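Local coordinates for putative cytoplasmic protein (Salmonella enterica subsp. enterica serovar Typhimurium, PDB 4IQN), which is of unknown function but belongs to the uncharacterised DUF5066 family and is probably cytoplasmic, at residues P26-I32 against L59-R63; V37-R41 against Y139-R143; P92-Y97 against L112-W116; E148-R153 against E163-Y169. One frame throughout, in Å; residues are numbered along the deposited sequence. Where two conformers were deposited one is given.

Contact 1 joins the entry to helix 29-34 with a loop that precedes strand 86-87. It lies 21 Å, centre to centre, from both contact 2 and contact 4, and about 32 Å from contact 3, which is on the opposite side of the chain's centre. Contacts 2 and 4 are closer, their centres 13 Å apart, because strands 135-140 and 151-155 are neighbours in the four-stranded antiparallel sheet. Contact 3 falls, in sequence, between the two segments of contact 2 and touches it where Arg41 NH1 packs 3.8 Å from Trp116 CD1. Segments of contacts 1 and 2 alternate along the chain; contact 4 follows the other three. Contact 2 joins residues 98 positions apart within a single chain.

Contact 1: residues P26-I32 against L59-R63; sequences PMSAEEI and LAYDR
Arg63 lays its guanidinium across the side chain of Met27, a selenomethionine in this crystal, the two crossing at about a right angle. Met27 CG sits over one guanidinium face, 3.5 Å above the plane and offset toward the rim. The same group donates at its edge: Arg63 NH2 reaches Pro26 O at 3.1 Å with an N-H...O angle of 161°. That oxygen lies in the guanidinium plane, yet seen from the acceptor the donor stands above the carbonyl plane rather than on a lone pair. A bend at chi3 (71°) turns the guanidinium to this position. A long salt bridge is added by Glu31 OE2 to Arg63 NH2 at 4.0 Å, with the carboxylate plane turned 60° from the guanidinium. OE2 also accepts from Ser28 N, and Ser28 with Glu31 forms a capping box, so this carboxylate serves chiefly the helix start.

Beneath this polar layer, Met27 and Leu59 run side by side in the same direction, Met27 SE 4.1 Å from Leu59 CD2. Their backbones are joined by a nearly straight bond from Met27 N to Leu59 O at 2.9 Å. Ile32 directs CD1 onto Ala60, 3.4 Å from its CB, a close apolar contact. A water donates to both Met27 O and Ala60 O, bridging the two carbonyls.

Arg63 NE is taken by Thr25 O just ahead of the segment. Leu35 packs on both Met27 and Leu59, while Tyr61 turns to helix 8-18, touching Val15 and Lys16; the contact thus ties the start of helix 29-34 to the loop between strands 48-49 and 86-87.

Contact 2: residues V37-R41 against Y139-R143; sequences VRKYR and YITER
Lys39 reaches across to Thr141 and Glu142, and its chain can be followed outward from CB. CG stands anti to the backbone N (chi1 179°) and lies over one face of its neighbour Tyr40, 3.6 Å above the ring plane. A bend at chi2 then carries Lys39 CD to 4.1 Å from Thr141 O. Lys39 CE comes nearer to Thr141 O, at 3.4 Å. At the tip, a second bend at chi4 turns Lys39 NZ to Glu142 OE2, also 3.4 Å away, a salt bridge whose hydrogen bond is weak.

Between the backbones a water donates to Lys39 O at 2.7 Å and to Ile140 O at 2.8 Å, linking two acceptors that cannot bond to each other. Ile140 is the centre of an inverse gamma turn, closed by a weak bond from Thr141 N to Tyr139 O, near the end of strand 135-140 of the antiparallel sheet. The other segment leaves strand 36-38 of the smaller mixed sheet, so the contact joins the two sheets.

Ile140 directs CG2 to Val37 CG1, 4.2 Å apart, and to Arg38 O, a buried oxygen with no polar partner in the model. Farther along, Arg41 NH2 approaches Tyr139 CE1 obliquely, and Glu210 forms a salt bridge with Arg41 NH2 and a hydrogen bond with Tyr139 OH.

Contact 3: residues P92-Y97 against L112-W116; sequences PDEEAY and LMPVW
Asp93 OD2 is the polar centre where the start of helix 93-99 meets residues 112-116. Asp93 OD2 accepts from Trp116 N at 2.9 Å in a nearly straight bond (171°), met on the anti side and 34° out of the carboxylate plane. Val115 N adds a weak, bent bond to Asp93 OD2 at 3.1 Å (132°). A water donates to OD2 as well and also to Trp116 O, so three donors converge on one oxygen of a buried residue. The other oxygen, OD1, is hydrogen-bonded to Ser91 OG, which helps to fix the rotation of the carboxylate. Selenium of Met113, a selenomethionine, packs 3.5 Å from Asp93 CB, its chain crossing the aspartate at about a right angle.

Around this polar group the packing is apolar. Pro92 CG lies over one face of the Trp116 indole in a CH-pi contact, 3.9 Å from the centroid of the five-membered ring. Ala96 CB approaches Trp116 CE3 at 3.5 Å and also meets Val115 CG1. Leu112 CD1 comes in at the edge of the Tyr97 ring, close to its plane and 3.6 Å from Tyr97 OH.

The ring-borne donors are satisfied farther off: Tyr97 OH pairs with Ile107 O, and Trp116 NE1 with Glu210 OE1. Concentrating backbone donors and a water on OD2 would probably stabilise the charged form of Asp93, consistent with a carboxylate buried beside apolar side chains while it holds the loop backbone to the helix start.

Contact 4: residues E148-R153 against E163-Y169; sequences EYPIAR and ESSLVEY
The Arg153 guanidinium and the Glu163 carboxylate meet edge to edge, their planes 27° apart and so nearly coplanar. Arginine grips side-on: Arg153 NE donates to Glu163 OE1 at 3.0 Å and Arg153 NH2 to Glu163 OE2 at 2.7 Å, each to a syn lone pair and each oxygen only 10° out of the guanidinium plane. The Arg153 chain is extended from CG to NE, whereas Glu163 bends at chi2 (85°) to present its carboxylate. Arg153 NH2 also lies at the edge of the Tyr169 ring, 3.9 Å from Tyr169 CD1 and in the ring plane. Arg153 NH1 has a further partner in Gln134, and Tyr169 OH bonds to His130.

Strands 151-155 and 158-161 are adjacent and antiparallel, a beta hairpin, and the chain leaving it enters helix 166-174; this contact sets the start of that helix against the start of strand 151-155. Ile151 N donates to Glu163 O at 3.1 Å, while Ile151 CG1 presses onto the carbonyl carbon of Ser165 at 3.4 Å. Ser165 is the helix N-cap, its OG accepting weakly from Val167 N and Glu168 N. Glu168 OE1 in turn receives Ser164 N and OG from opposite faces of its plane.

At the far end Glu148 CB packs on Ser165 CB, 3.5 Å apart, and the Glu148 side chain crosses that of Val167 at about a right angle, its carboxylate against Val167 CG2. One water donates to Glu148 OE1 and Tyr149 O and accepts from Leu166 N at 3.0 Å; Ser54 OG bonds to the same OE1.

Contact 1: residues P26-I32 against L59-R63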
# COMPACT_ATOMS: atom_id res chain seq x y z
N PRO A 26 -9.51 18.07 3.31
CA PRO A 26 -9.51 17.56 1.95
C PRO A 26 -8.49 18.26 1.10
O PRO A 26 -8.23 19.46 1.32
CB PRO A 26 -10.91 17.92 1.43
CG PRO A 26 -11.31 19.07 2.25
CD PRO A 26 -10.75 18.79 3.61
N MSE A 27 -7.94 17.53 0.13
CA MSE A 27 -7.18 18.13 -0.96
C MSE A 27 -8.20 18.63 -1.92
O MSE A 27 -9.27 18.03 -2.03
CB MSE A 27 -6.27 17.12 -1.66
CG MSE A 27 -5.05 16.92 -0.81
SE MSE A 27 -3.63 15.87 -1.66
CE MSE A 27 -3.87 15.99 -3.60
N SER A 28 -7.91 19.72 -2.63
CA SER A 28 -8.86 20.19 -3.64
C SER A 28 -8.79 19.27 -4.88
O SER A 28 -7.82 18.52 -5.07
CB SER A 28 -8.57 21.63 -4.05
OG SER A 28 -7.28 21.68 -4.65
N ALA A 29 -9.83 19.35 -5.69
CA ALA A 29 -9.90 18.67 -7.00
C ALA A 29 -8.69 18.96 -7.87
O ALA A 29 -8.14 18.06 -8.51
CB ALA A 29 -11.16 19.09 -7.73
N GLU A 30 -8.29 20.23 -7.90
CA GLU A 30 -7.15 20.67 -8.71
C GLU A 30 -5.86 19.97 -8.27
O GLU A 30 -5.16 19.41 -9.10
CB GLU A 30 -7.02 22.20 -8.62
CG GLU A 30 -6.17 22.85 -9.68
CD GLU A 30 -6.63 24.28 -9.99
OE1 GLU A 30 -7.60 24.76 -9.35
OE2 GLU A 30 -6.04 24.94 -10.88
N GLU A 31 -5.58 19.98 -6.96
CA GLU A 31 -4.40 19.31 -6.40
C GLU A 31 -4.43 17.80 -6.72
O GLU A 31 -3.41 17.20 -7.12
CB GLU A 31 -4.38 19.47 -4.88
CG GLU A 31 -4.17 20.89 -4.38
CD GLU A 31 -4.17 20.99 -2.85
OE1 GLU A 31 -3.09 21.22 -2.28
OE2 GLU A 31 -5.23 20.83 -2.22
N ILE A 32 -5.59 17.19 -6.53
CA ILE A 32 -5.74 15.75 -6.77
C ILE A 32 -5.52 15.44 -8.24
O ILE A 32 -4.87 14.47 -8.55
CB ILE A 32 -7.09 15.24 -6.24
CG1 ILE A 32 -7.05 15.36 -4.72
CG2 ILE A 32 -7.31 13.80 -6.61
CD1 ILE A 32 -8.39 15.28 -4.05
N LEU A 59 -8.16 11.17 -0.57
CA LEU A 59 -7.49 12.48 -0.51
C LEU A 59 -8.46 13.63 -0.70
O LEU A 59 -8.30 14.70 -0.12
CB LEU A 59 -6.39 12.57 -1.55
CG LEU A 59 -5.18 11.70 -1.22
CD1 LEU A 59 -4.35 11.59 -2.47
CD2 LEU A 59 -4.39 12.22 -0.03
N ALA A 60 -9.47 13.40 -1.52
CA ALA A 60 -10.51 14.39 -1.73
C ALA A 60 -11.41 14.59 -0.51
O ALA A 60 -12.12 15.59 -0.43
CB ALA A 60 -11.34 14.04 -2.95
N TYR A 61 -11.38 13.66 0.45
CA TYR A 61 -12.27 13.75 1.59
C TYR A 61 -11.50 14.31 2.80
O TYR A 61 -11.89 15.32 3.39
CB TYR A 61 -12.96 12.40 1.88
CG TYR A 61 -13.48 12.36 3.29
CD1 TYR A 61 -14.36 13.34 3.73
CD2 TYR A 61 -13.05 11.40 4.19
CE1 TYR A 61 -14.79 13.37 5.04
CE2 TYR A 61 -13.48 11.42 5.51
CZ TYR A 61 -14.36 12.41 5.91
OH TYR A 61 -14.79 12.46 7.19
N ASP A 62 -10.38 13.68 3.13
CA ASP A 62 -9.61 14.07 4.29
C ASP A 62 -8.24 13.43 4.22
O ASP A 62 -8.09 12.22 4.47
CB ASP A 62 -10.37 13.64 5.54
CG ASP A 62 -9.66 14.01 6.83
OD1 ASP A 62 -8.62 14.73 6.81
OD2 ASP A 62 -10.16 13.54 7.90
N ARG A 63 -7.23 14.24 3.94
CA ARG A 63 -5.87 13.73 3.82
C ARG A 63 -5.34 13.24 5.16
O ARG A 63 -4.29 12.58 5.19
CB ARG A 63 -4.95 14.78 3.20
CG ARG A 63 -4.39 15.75 4.18
CD ARG A 63 -3.68 16.90 3.49
NE ARG A 63 -4.62 17.80 2.83
CZ ARG A 63 -4.24 18.87 2.15
NH1 ARG A 63 -2.96 19.16 2.03
NH2 ARG A 63 -5.14 19.65 1.58
O HOH W 1 -11.77 17.69 -2.26

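Contact 2: residues V37-R41 against Y139-R143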
# COMPACT_ATOMS: atom_id res chain seq x y z
N VAL A 37 1.87 8.74 -9.91
CA VAL A 37 2.78 7.92 -9.10
C VAL A 37 3.86 7.32 -10.01
O VAL A 37 3.58 6.92 -11.16
CB VAL A 37 2.00 6.83 -8.28
CG1 VAL A 37 1.15 6.00 -9.19
CG2 VAL A 37 2.97 5.96 -7.45
N ARG A 38 5.11 7.27 -9.52
CA ARG A 38 6.14 6.49 -10.23
C ARG A 38 5.67 5.07 -10.53
O ARG A 38 5.00 4.44 -9.69
CB ARG A 38 7.45 6.50 -9.45
CG ARG A 38 8.12 7.86 -9.45
CD ARG A 38 8.76 8.14 -10.78
NE ARG A 38 9.60 9.35 -10.74
CZ ARG A 38 10.85 9.37 -10.32
NH1 ARG A 38 11.43 8.24 -9.89
NH2 ARG A 38 11.54 10.51 -10.32
N LYS A 39 5.97 4.57 -11.73
CA LYS A 39 5.58 3.22 -12.14
C LYS A 39 6.48 2.14 -11.54
O LYS A 39 6.01 1.02 -11.27
CB LYS A 39 5.60 3.12 -13.67
CG LYS A 39 5.25 1.79 -14.33
CD LYS A 39 3.79 1.38 -14.17
CE LYS A 39 3.46 0.04 -14.85
NZ LYS A 39 3.21 0.16 -16.30
N TYR A 40 7.75 2.46 -11.32
CA TYR A 40 8.75 1.46 -10.92
C TYR A 40 9.41 1.79 -9.60
O TYR A 40 9.46 2.93 -9.16
CB TYR A 40 9.81 1.33 -12.02
CG TYR A 40 9.24 0.86 -13.34
CD1 TYR A 40 8.85 -0.43 -13.50
CD2 TYR A 40 9.08 1.75 -14.44
CE1 TYR A 40 8.30 -0.88 -14.68
CE2 TYR A 40 8.55 1.29 -15.64
CZ TYR A 40 8.16 -0.03 -15.74
OH TYR A 40 7.61 -0.54 -16.87
N ARG A 41 9.91 0.74 -8.94
CA ARG A 41 10.64 0.91 -7.72
C ARG A 41 11.97 1.67 -7.90
O ARG A 41 12.42 2.42 -7.03
CB ARG A 41 10.91 -0.45 -7.09
CG ARG A 41 11.36 -0.24 -5.68
CD ARG A 41 10.72 -1.14 -4.68
NE ARG A 41 9.52 -1.80 -5.13
CZ ARG A 41 9.24 -3.06 -4.85
NH1 ARG A 41 10.07 -3.78 -4.10
NH2 ARG A 41 8.14 -3.60 -5.32
N TYR A 139 0.37 -1.97 -4.64
CA TYR A 139 1.35 -2.59 -5.55
C TYR A 139 1.12 -2.02 -6.92
O TYR A 139 0.14 -2.37 -7.58
CB TYR A 139 1.13 -4.13 -5.55
CG TYR A 139 2.34 -4.94 -5.91
CD1 TYR A 139 3.49 -4.92 -5.12
CD2 TYR A 139 2.35 -5.76 -7.04
CE1 TYR A 139 4.62 -5.68 -5.45
CE2 TYR A 139 3.48 -6.53 -7.37
CZ TYR A 139 4.61 -6.48 -6.58
OH TYR A 139 5.75 -7.24 -6.91
N ILE A 140 2.01 -1.13 -7.37
CA ILE A 140 1.74 -0.33 -8.56
C ILE A 140 2.14 -1.08 -9.84
O ILE A 140 3.24 -0.92 -10.35
CB ILE A 140 2.45 1.01 -8.48
CG1 ILE A 140 2.16 1.74 -7.18
CG2 ILE A 140 2.10 1.89 -9.69
CD1 ILE A 140 0.69 2.06 -6.89
N THR A 141 1.25 -1.94 -10.32
CA THR A 141 1.45 -2.72 -11.52
C THR A 141 0.47 -2.19 -12.55
O THR A 141 0.79 -1.22 -13.25
CB THR A 141 1.27 -4.21 -11.25
OG1 THR A 141 0.08 -4.40 -10.51
CG2 THR A 141 2.42 -4.74 -10.44
N GLU A 142 -0.72 -2.75 -12.60
CA GLU A 142 -1.71 -2.36 -13.61
C GLU A 142 -3.01 -2.17 -12.88
O GLU A 142 -3.30 -2.92 -11.94
CB GLU A 142 -1.87 -3.44 -14.71
CG GLU A 142 -0.62 -3.79 -15.50
CD GLU A 142 -0.09 -2.62 -16.34
OE1 GLU A 142 -0.91 -1.76 -16.74
OE2 GLU A 142 1.15 -2.54 -16.62
N ARG A 143 -3.77 -1.15 -13.27
CA ARG A 143 -5.10 -0.96 -12.72
C ARG A 143 -6.13 -1.92 -13.32
O ARG A 143 -6.06 -2.31 -14.47
CB ARG A 143 -5.55 0.48 -12.91
CG ARG A 143 -4.60 1.44 -12.22
CD ARG A 143 -5.20 2.82 -11.95
NE ARG A 143 -5.79 3.40 -13.14
CZ ARG A 143 -6.65 4.42 -13.12
NH1 ARG A 143 -7.03 5.00 -11.96
NH2 ARG A 143 -7.13 4.85 -14.26
O HOH W 2 5.07 -1.24 -12.41

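Contact 3: residues P92-Y97 against L112-W116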
# COMPACT_ATOMS: atom_id res chain seq x y z
N PRO A 92 10.72 -1.21 0.62
CA PRO A 92 10.51 -1.81 1.90
C PRO A 92 11.77 -2.25 2.65
O PRO A 92 11.74 -3.20 3.42
CB PRO A 92 9.70 -3.04 1.52
CG PRO A 92 10.35 -3.49 0.25
CD PRO A 92 10.67 -2.21 -0.46
N ASP A 93 12.88 -1.57 2.49
CA ASP A 93 14.11 -2.01 3.12
C ASP A 93 14.04 -1.99 4.67
O ASP A 93 14.56 -2.92 5.30
CB ASP A 93 15.30 -1.24 2.58
CG ASP A 93 15.43 -1.41 1.08
OD1 ASP A 93 14.73 -0.60 0.46
OD2 ASP A 93 16.18 -2.34 0.55
N GLU A 94 13.39 -0.98 5.26
CA GLU A 94 13.33 -0.87 6.73
C GLU A 94 12.50 -2.00 7.32
O GLU A 94 12.92 -2.66 8.30
CB GLU A 94 12.81 0.49 7.21
CG GLU A 94 13.89 1.59 7.13
CD GLU A 94 13.42 3.00 7.52
OE1 GLU A 94 12.20 3.21 7.79
OE2 GLU A 94 14.28 3.93 7.55
N GLU A 95 11.36 -2.25 6.69
CA GLU A 95 10.48 -3.35 7.09
C GLU A 95 11.22 -4.68 6.96
O GLU A 95 11.15 -5.52 7.84
CB GLU A 95 9.21 -3.36 6.24
CG GLU A 95 8.26 -2.19 6.51
CD GLU A 95 8.57 -0.86 5.76
OE1 GLU A 95 9.62 -0.76 5.07
OE2 GLU A 95 7.72 0.07 5.89
N ALA A 96 11.97 -4.84 5.88
CA ALA A 96 12.78 -6.06 5.66
C ALA A 96 13.88 -6.26 6.68
O ALA A 96 14.13 -7.37 7.16
CB ALA A 96 13.38 -6.05 4.25
N TYR A 97 14.56 -5.17 6.99
CA TYR A 97 15.61 -5.15 7.96
C TYR A 97 15.11 -5.52 9.36
O TYR A 97 15.67 -6.40 10.04
CB TYR A 97 16.21 -3.77 7.98
CG TYR A 97 17.58 -3.66 8.54
CD1 TYR A 97 18.64 -4.32 7.94
CD2 TYR A 97 17.84 -2.89 9.64
CE1 TYR A 97 19.93 -4.20 8.42
CE2 TYR A 97 19.13 -2.76 10.14
CZ TYR A 97 20.18 -3.42 9.52
OH TYR A 97 21.48 -3.33 9.97
N LEU A 112 24.20 -1.80 5.10
CA LEU A 112 23.81 -3.10 4.54
C LEU A 112 22.87 -3.03 3.31
O LEU A 112 22.41 -4.06 2.81
CB LEU A 112 23.25 -3.98 5.66
CG LEU A 112 24.35 -4.51 6.61
CD1 LEU A 112 23.74 -5.20 7.80
CD2 LEU A 112 25.33 -5.46 5.92
N MSE A 113 22.66 -1.81 2.81
CA MSE A 113 21.86 -1.57 1.60
C MSE A 113 22.51 -2.18 0.39
O MSE A 113 23.74 -2.14 0.28
CB MSE A 113 21.51 -0.08 1.45
CG MSE A 113 20.51 0.29 2.54
SE MSE A 113 18.67 -0.31 2.19
CE MSE A 113 18.29 0.85 0.65
N PRO A 114 21.72 -2.46 -0.64
CA PRO A 114 20.33 -2.88 -0.58
C PRO A 114 19.94 -4.05 0.27
O PRO A 114 20.60 -5.09 0.21
CB PRO A 114 20.00 -3.16 -2.05
CG PRO A 114 21.28 -3.69 -2.60
CD PRO A 114 22.37 -2.93 -1.89
N VAL A 115 18.87 -3.88 1.05
CA VAL A 115 18.37 -4.98 1.88
C VAL A 115 17.44 -5.88 1.06
O VAL A 115 17.61 -7.10 1.02
CB VAL A 115 17.69 -4.44 3.14
CG1 VAL A 115 17.06 -5.59 3.93
CG2 VAL A 115 18.70 -3.76 4.03
N TRP A 116 16.45 -5.27 0.43
CA TRP A 116 15.52 -5.95 -0.46
C TRP A 116 16.02 -5.92 -1.87
O TRP A 116 16.92 -5.14 -2.19
CB TRP A 116 14.16 -5.26 -0.39
CG TRP A 116 13.00 -6.10 -0.68
CD1 TRP A 116 12.14 -5.98 -1.72
CD2 TRP A 116 12.51 -7.23 0.11
NE1 TRP A 116 11.14 -6.93 -1.63
CE2 TRP A 116 11.37 -7.72 -0.53
CE3 TRP A 116 12.95 -7.84 1.28
CZ2 TRP A 116 10.63 -8.80 -0.02
CZ3 TRP A 116 12.25 -8.92 1.76
CH2 TRP A 116 11.09 -9.39 1.11
O HOH W 3 16.55 -2.31 -2.30

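Contact 4: residues E148-R153 against E163-Y169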
# COMPACT_ATOMS: atom_id res chain seq x y z
N GLU A 148 -8.26 0.20 -9.75
CA GLU A 148 -7.53 -0.13 -8.54
C GLU A 148 -6.29 -0.96 -8.83
O GLU A 148 -6.25 -1.70 -9.79
CB GLU A 148 -8.42 -0.91 -7.55
CG GLU A 148 -9.60 -0.07 -7.09
CD GLU A 148 -9.19 1.17 -6.25
OE1 GLU A 148 -8.17 1.11 -5.49
OE2 GLU A 148 -9.91 2.21 -6.36
N TYR A 149 -5.30 -0.83 -7.96
CA TYR A 149 -4.13 -1.69 -7.94
C TYR A 149 -4.29 -2.74 -6.82
O TYR A 149 -5.04 -2.54 -5.87
CB TYR A 149 -2.87 -0.92 -7.66
CG TYR A 149 -2.47 0.04 -8.74
CD1 TYR A 149 -1.97 -0.42 -9.93
CD2 TYR A 149 -2.59 1.42 -8.54
CE1 TYR A 149 -1.56 0.50 -10.92
CE2 TYR A 149 -2.22 2.32 -9.52
CZ TYR A 149 -1.71 1.84 -10.71
OH TYR A 149 -1.31 2.67 -11.71
N PRO A 150 -3.50 -3.81 -6.88
CA PRO A 150 -3.57 -4.77 -5.75
C PRO A 150 -2.96 -4.22 -4.46
O PRO A 150 -2.22 -3.23 -4.47
CB PRO A 150 -2.74 -5.96 -6.23
CG PRO A 150 -2.47 -5.73 -7.66
CD PRO A 150 -2.57 -4.26 -7.91
N ILE A 151 -3.27 -4.88 -3.34
CA ILE A 151 -2.58 -4.65 -2.09
C ILE A 151 -1.57 -5.78 -1.87
O ILE A 151 -1.84 -6.94 -2.17
CB ILE A 151 -3.60 -4.66 -0.94
CG1 ILE A 151 -4.53 -3.43 -1.09
CG2 ILE A 151 -2.94 -4.69 0.44
CD1 ILE A 151 -3.84 -2.12 -0.78
N ALA A 152 -0.40 -5.40 -1.36
CA ALA A 152 0.61 -6.36 -0.90
C ALA A 152 0.77 -6.21 0.60
O ALA A 152 0.58 -5.10 1.15
CB ALA A 152 1.92 -6.13 -1.58
N ARG A 153 1.12 -7.32 1.25
CA ARG A 153 1.40 -7.35 2.67
C ARG A 153 2.81 -7.87 2.93
O ARG A 153 3.33 -8.69 2.16
CB ARG A 153 0.37 -8.25 3.42
CG ARG A 153 -0.98 -7.62 3.54
CD ARG A 153 -1.98 -8.56 4.16
NE ARG A 153 -3.25 -7.93 4.42
CZ ARG A 153 -3.64 -7.42 5.60
NH1 ARG A 153 -2.89 -7.50 6.67
NH2 ARG A 153 -4.84 -6.89 5.71
N GLU A 163 -5.22 -8.40 -0.46
CA GLU A 163 -6.49 -7.88 -0.92
C GLU A 163 -6.46 -7.43 -2.40
O GLU A 163 -5.39 -7.07 -2.94
CB GLU A 163 -6.94 -6.72 -0.04
CG GLU A 163 -7.35 -7.06 1.39
CD GLU A 163 -6.22 -7.14 2.42
OE1 GLU A 163 -5.02 -7.16 2.08
OE2 GLU A 163 -6.56 -7.18 3.64
N SER A 164 -7.63 -7.50 -3.02
CA SER A 164 -7.82 -7.17 -4.42
C SER A 164 -7.46 -5.69 -4.65
O SER A 164 -6.95 -5.36 -5.71
CB SER A 164 -9.24 -7.41 -4.89
OG SER A 164 -10.21 -6.66 -4.15
N SER A 165 -7.71 -4.84 -3.64
CA SER A 165 -7.47 -3.41 -3.70
C SER A 165 -7.57 -2.77 -2.35
O SER A 165 -8.02 -3.41 -1.37
CB SER A 165 -8.52 -2.77 -4.58
OG SER A 165 -9.81 -2.75 -3.98
N LEU A 166 -7.21 -1.48 -2.29
CA LEU A 166 -7.42 -0.66 -1.12
C LEU A 166 -8.92 -0.61 -0.69
O LEU A 166 -9.22 -0.48 0.50
CB LEU A 166 -6.89 0.77 -1.37
CG LEU A 166 -6.84 1.70 -0.15
CD1 LEU A 166 -5.99 1.11 0.96
CD2 LEU A 166 -6.33 3.08 -0.57
N VAL A 167 -9.83 -0.72 -1.65
CA VAL A 167 -11.25 -0.77 -1.36
C VAL A 167 -11.58 -1.99 -0.48
O VAL A 167 -12.19 -1.84 0.57
CB VAL A 167 -12.11 -0.77 -2.63
CG1 VAL A 167 -13.60 -0.89 -2.34
CG2 VAL A 167 -11.87 0.53 -3.44
N GLU A 168 -11.15 -3.16 -0.89
CA GLU A 168 -11.36 -4.37 -0.10
C GLU A 168 -10.68 -4.24 1.28
O GLU A 168 -11.27 -4.58 2.31
CB GLU A 168 -10.85 -5.60 -0.83
CG GLU A 168 -11.00 -6.89 -0.02
CD GLU A 168 -10.70 -8.16 -0.76
OE1 GLU A 168 -10.15 -8.14 -1.89
OE2 GLU A 168 -11.01 -9.25 -0.19
N TYR A 169 -9.45 -3.75 1.30
CA TYR A 169 -8.72 -3.56 2.53
C TYR A 169 -9.53 -2.69 3.50
O TYR A 169 -9.73 -3.05 4.68
CB TYR A 169 -7.32 -2.97 2.27
CG TYR A 169 -6.60 -2.51 3.51
CD1 TYR A 169 -5.91 -3.41 4.32
CD2 TYR A 169 -6.64 -1.18 3.91
CE1 TYR A 169 -5.28 -3.01 5.47
CE2 TYR A 169 -5.99 -0.74 5.04
CZ TYR A 169 -5.31 -1.65 5.84
OH TYR A 169 -4.68 -1.24 7.01
O HOH W 4 -5.96 -0.17 -4.68